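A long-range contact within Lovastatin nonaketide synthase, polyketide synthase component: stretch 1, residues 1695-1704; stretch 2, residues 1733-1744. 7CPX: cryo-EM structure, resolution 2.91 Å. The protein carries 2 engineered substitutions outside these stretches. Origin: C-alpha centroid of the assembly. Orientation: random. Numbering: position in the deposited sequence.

Stretch 1 1695-1704: TELDEELFAG
Stretch 2 1733-1744: QHPHQASTIGML

The most unusual feature of this contact is a single carboxylate oxygen, OE2 of Glu1700, that accepts from two side chains of the other stretch. Gln1737 NE2 donates to Glu1700 OE2 at 3.1 Å, with an N-H...O angle of 152°. His1734 ND1 donates to Glu1700 OE2, also at 3.1 Å, but the angle is 133° and the bond is weak.

Stretch 2 is a loop followed by a helix. His1734, phi/psi -133/84, is the N-cap residue. The helix starts at Pro1735 and runs through Leu1744 and beyond, with phi near -60° to -70° and psi near -30° to -45°. Its bonds begin with Ala1738 N to His1734 O at 3.2 Å. Proline suits the first turn, where its missing N-H costs no helical bond.

Stretch 1 is irregular. Residues 1695-1697 have helical phi/psi without the regular bonds. Asp1698 (-82/-165), Glu1699 (-51/128) and Glu1700 (-74/156) are extended. Leu1701 (-63/-43), Phe1702 (-79/-6) and Ala1703 (-90/-17) return to helical angles, and Gly1704 N bonds to Leu1701 O at 3.1 Å. The side chain of Glu1699 is modelled only to CB.

Two pairs set the register. Glu1696 CA lies 5.5 Å from Gln1737 CA, and Phe1702 CA lies 5.3 Å from His1736 CA. The contact buries 556 Å², both sides summed.

Glu1700 points its CB toward the helix. Its chi1 is m, chi2 is p and chi3 is -5°. Its CB packs 3.6 Å from His1736 CB. The CA-to-CB bond of Gln1737 points sideways relative to stretch 1; with chi1 m, chi2 t and chi3 7°, the end of the side chain comes nearer. Its NE2 is also 2.6 Å from Glu1696 O, but the angle is too poor for a hydrogen bond. Its OE1 is satisfied elsewhere in the structure.

Phe1702 has the largest area covered by the other stretch. Its CB points toward the helix, chi1 is m and chi2 is 70°. One ring face receives Ser1739 CB, 3.7 Å from the ring centroid and 25° off the normal, a CH-pi contact. Ser1739 CB points toward stretch 1, and its OG (chi1 -36°, m) donates to Pro1735 O at 2.8 Å. Met1743, t, t, p, lies at the ring edge. Its CB is 3.6 Å from Phe1702 CZ, and its SD is 4.7 Å from the ring centroid, 74° off the normal. Leu1701, m and t, adds apolar contact: its CD1 is 4.2 Å from Met1743 CE and 3.9 Å from Thr1740 CG2.

Thr1740, chi1 m, offers both a methyl and a hydroxyl. Its OG1 is 3.1 Å from Glu1696 OE1 and 3.1 Å from His1736 O; which one takes the proton is not settled. Glu1696, m, m and chi3 -38°, points its CB toward the helix. Its buried carboxylate is also met by Thr1695, chi1 p, whose OG1 donates to Glu1696 OE2 at 2.7 Å.

His1736, chi1 m and chi2 74°, points its CB toward stretch 1 and is partly exposed; its CD2 is 3.7 Å from Ala1703 CB.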

# COMPACT_ATOMS: atom_id res chain seq x y z
N THR A 1695 -78.37 -30.65 22.83
CA THR A 1695 -78.61 -31.11 21.46
C THR A 1695 -77.44 -31.93 20.95
O THR A 1695 -77.63 -32.95 20.28
CB THR A 1695 -78.85 -29.91 20.54
OG1 THR A 1695 -77.72 -29.03 20.58
CG2 THR A 1695 -80.09 -29.15 20.98
N GLU A 1696 -76.21 -31.51 21.25
CA GLU A 1696 -75.04 -32.25 20.78
C GLU A 1696 -75.00 -33.66 21.35
O GLU A 1696 -74.50 -34.57 20.68
CB GLU A 1696 -73.76 -31.49 21.13
CG GLU A 1696 -73.83 -30.00 20.86
CD GLU A 1696 -74.48 -29.68 19.53
OE1 GLU A 1696 -74.25 -30.43 18.55
OE2 GLU A 1696 -75.24 -28.69 19.47
N LEU A 1697 -75.51 -33.85 22.57
CA LEU A 1697 -75.71 -35.21 23.06
C LEU A 1697 -76.72 -35.95 22.20
O LEU A 1697 -76.56 -37.14 21.93
CB LEU A 1697 -76.17 -35.17 24.52
CG LEU A 1697 -75.36 -34.26 25.45
CD1 LEU A 1697 -75.84 -34.41 26.89
CD2 LEU A 1697 -73.87 -34.55 25.36
N ASP A 1698 -77.77 -35.26 21.77
CA ASP A 1698 -78.72 -35.77 20.79
C ASP A 1698 -78.14 -35.58 19.40
O ASP A 1698 -76.94 -35.32 19.23
CB ASP A 1698 -80.07 -35.08 20.95
CG ASP A 1698 -80.59 -35.14 22.37
OD1 ASP A 1698 -80.25 -36.09 23.10
OD2 ASP A 1698 -81.34 -34.22 22.77
N GLU A 1699 -78.97 -35.71 18.37
CA GLU A 1699 -78.54 -35.44 17.01
C GLU A 1699 -77.87 -34.07 16.93
O GLU A 1699 -78.43 -33.07 17.37
CB GLU A 1699 -79.73 -35.51 16.05
N GLU A 1700 -76.66 -34.05 16.37
CA GLU A 1700 -75.87 -32.83 16.35
C GLU A 1700 -76.44 -31.84 15.33
O GLU A 1700 -77.12 -32.20 14.37
CB GLU A 1700 -74.42 -33.13 16.01
CG GLU A 1700 -73.70 -33.99 17.04
CD GLU A 1700 -74.07 -35.46 16.95
OE1 GLU A 1700 -74.96 -35.80 16.15
OE2 GLU A 1700 -73.46 -36.27 17.67
N LEU A 1701 -76.14 -30.55 15.57
CA LEU A 1701 -76.56 -29.52 14.62
C LEU A 1701 -75.89 -29.72 13.27
O LEU A 1701 -76.55 -29.61 12.23
CB LEU A 1701 -76.22 -28.14 15.17
CG LEU A 1701 -76.46 -27.88 16.66
CD1 LEU A 1701 -76.23 -26.41 16.98
CD2 LEU A 1701 -77.86 -28.31 17.08
N PHE A 1702 -74.60 -30.03 13.27
CA PHE A 1702 -73.83 -30.13 12.04
C PHE A 1702 -74.04 -31.43 11.30
O PHE A 1702 -73.52 -31.59 10.19
CB PHE A 1702 -72.34 -29.92 12.36
CG PHE A 1702 -71.99 -28.49 12.59
CD1 PHE A 1702 -72.42 -27.82 13.72
CD2 PHE A 1702 -71.23 -27.80 11.66
CE1 PHE A 1702 -72.11 -26.49 13.92
CE2 PHE A 1702 -70.91 -26.47 11.86
CZ PHE A 1702 -71.35 -25.82 12.99
N ALA A 1703 -74.79 -32.37 11.88
CA ALA A 1703 -75.26 -33.53 11.14
C ALA A 1703 -76.60 -33.29 10.46
O ALA A 1703 -76.97 -34.05 9.56
CB ALA A 1703 -75.37 -34.74 12.07
N GLY A 1704 -77.33 -32.25 10.86
CA GLY A 1704 -78.65 -31.99 10.32
C GLY A 1704 -78.94 -30.53 10.04
O GLY A 1704 -80.08 -30.09 10.19
N GLN A 1733 -65.02 -38.81 19.66
CA GLN A 1733 -66.03 -39.74 19.17
C GLN A 1733 -67.10 -39.11 18.29
O GLN A 1733 -67.71 -39.84 17.49
CB GLN A 1733 -66.73 -40.43 20.35
CG GLN A 1733 -65.79 -41.18 21.28
CD GLN A 1733 -65.08 -42.33 20.59
OE1 GLN A 1733 -65.42 -42.70 19.47
NE2 GLN A 1733 -64.08 -42.89 21.27
N HIS A 1734 -67.36 -37.81 18.39
CA HIS A 1734 -68.44 -37.15 17.65
C HIS A 1734 -67.90 -35.87 17.01
O HIS A 1734 -68.04 -34.78 17.57
CB HIS A 1734 -69.62 -36.85 18.57
CG HIS A 1734 -70.31 -38.08 19.08
ND1 HIS A 1734 -71.49 -38.55 18.55
CD2 HIS A 1734 -69.97 -38.94 20.07
CE1 HIS A 1734 -71.85 -39.64 19.19
NE2 HIS A 1734 -70.95 -39.90 20.12
N PRO A 1735 -67.29 -35.98 15.83
CA PRO A 1735 -66.75 -34.78 15.17
C PRO A 1735 -67.80 -33.72 14.87
O PRO A 1735 -67.45 -32.55 14.78
CB PRO A 1735 -66.14 -35.34 13.88
CG PRO A 1735 -65.81 -36.76 14.21
CD PRO A 1735 -66.90 -37.22 15.13
N HIS A 1736 -69.07 -34.10 14.70
CA HIS A 1736 -70.11 -33.09 14.49
C HIS A 1736 -70.26 -32.22 15.73
O HIS A 1736 -70.42 -30.99 15.63
CB HIS A 1736 -71.43 -33.77 14.13
CG HIS A 1736 -71.32 -34.77 13.03
ND1 HIS A 1736 -70.74 -36.01 13.21
CD2 HIS A 1736 -71.72 -34.72 11.74
CE1 HIS A 1736 -70.78 -36.68 12.07
NE2 HIS A 1736 -71.37 -35.92 11.16
N GLN A 1737 -70.23 -32.84 16.91
CA GLN A 1737 -70.24 -32.06 18.14
C GLN A 1737 -69.05 -31.12 18.20
O GLN A 1737 -69.16 -30.01 18.72
CB GLN A 1737 -70.25 -33.01 19.34
CG GLN A 1737 -71.41 -33.98 19.36
CD GLN A 1737 -71.35 -34.95 20.53
OE1 GLN A 1737 -70.50 -34.82 21.41
NE2 GLN A 1737 -72.24 -35.93 20.53
N ALA A 1738 -67.90 -31.55 17.67
CA ALA A 1738 -66.73 -30.67 17.65
C ALA A 1738 -66.90 -29.53 16.65
O ALA A 1738 -66.39 -28.43 16.88
CB ALA A 1738 -65.48 -31.47 17.33
N SER A 1739 -67.59 -29.78 15.54
CA SER A 1739 -67.91 -28.69 14.63
C SER A 1739 -68.79 -27.66 15.32
O SER A 1739 -68.60 -26.45 15.16
CB SER A 1739 -68.62 -29.23 13.39
OG SER A 1739 -68.10 -30.49 13.02
N THR A 1740 -69.76 -28.14 16.10
CA THR A 1740 -70.56 -27.22 16.91
C THR A 1740 -69.67 -26.47 17.90
O THR A 1740 -69.83 -25.27 18.10
CB THR A 1740 -71.65 -27.99 17.66
OG1 THR A 1740 -72.35 -28.83 16.74
CG2 THR A 1740 -72.63 -27.01 18.30
N ILE A 1741 -68.72 -27.18 18.52
CA ILE A 1741 -67.82 -26.53 19.47
C ILE A 1741 -67.05 -25.42 18.79
O ILE A 1741 -66.86 -24.34 19.36
CB ILE A 1741 -66.88 -27.58 20.09
CG1 ILE A 1741 -67.65 -28.46 21.07
CG2 ILE A 1741 -65.72 -26.88 20.80
CD1 ILE A 1741 -66.86 -29.66 21.56
N GLY A 1742 -66.57 -25.66 17.57
CA GLY A 1742 -65.84 -24.63 16.84
C GLY A 1742 -66.72 -23.45 16.46
O GLY A 1742 -66.30 -22.29 16.56
N MET A 1743 -67.94 -23.73 16.01
CA MET A 1743 -68.87 -22.65 15.70
C MET A 1743 -69.10 -21.77 16.93
O MET A 1743 -69.08 -20.54 16.84
CB MET A 1743 -70.20 -23.23 15.21
CG MET A 1743 -71.24 -22.19 14.82
SD MET A 1743 -72.87 -22.91 14.54
CE MET A 1743 -73.27 -23.49 16.19
N LEU A 1744 -69.30 -22.40 18.08
CA LEU A 1744 -69.53 -21.65 19.31
C LEU A 1744 -68.27 -20.94 19.78
O LEU A 1744 -68.34 -19.86 20.37
CB LEU A 1744 -70.04 -22.60 20.39
CG LEU A 1744 -71.24 -23.42 19.91
CD1 LEU A 1744 -71.48 -24.60 20.84
CD2 LEU A 1744 -72.46 -22.55 19.78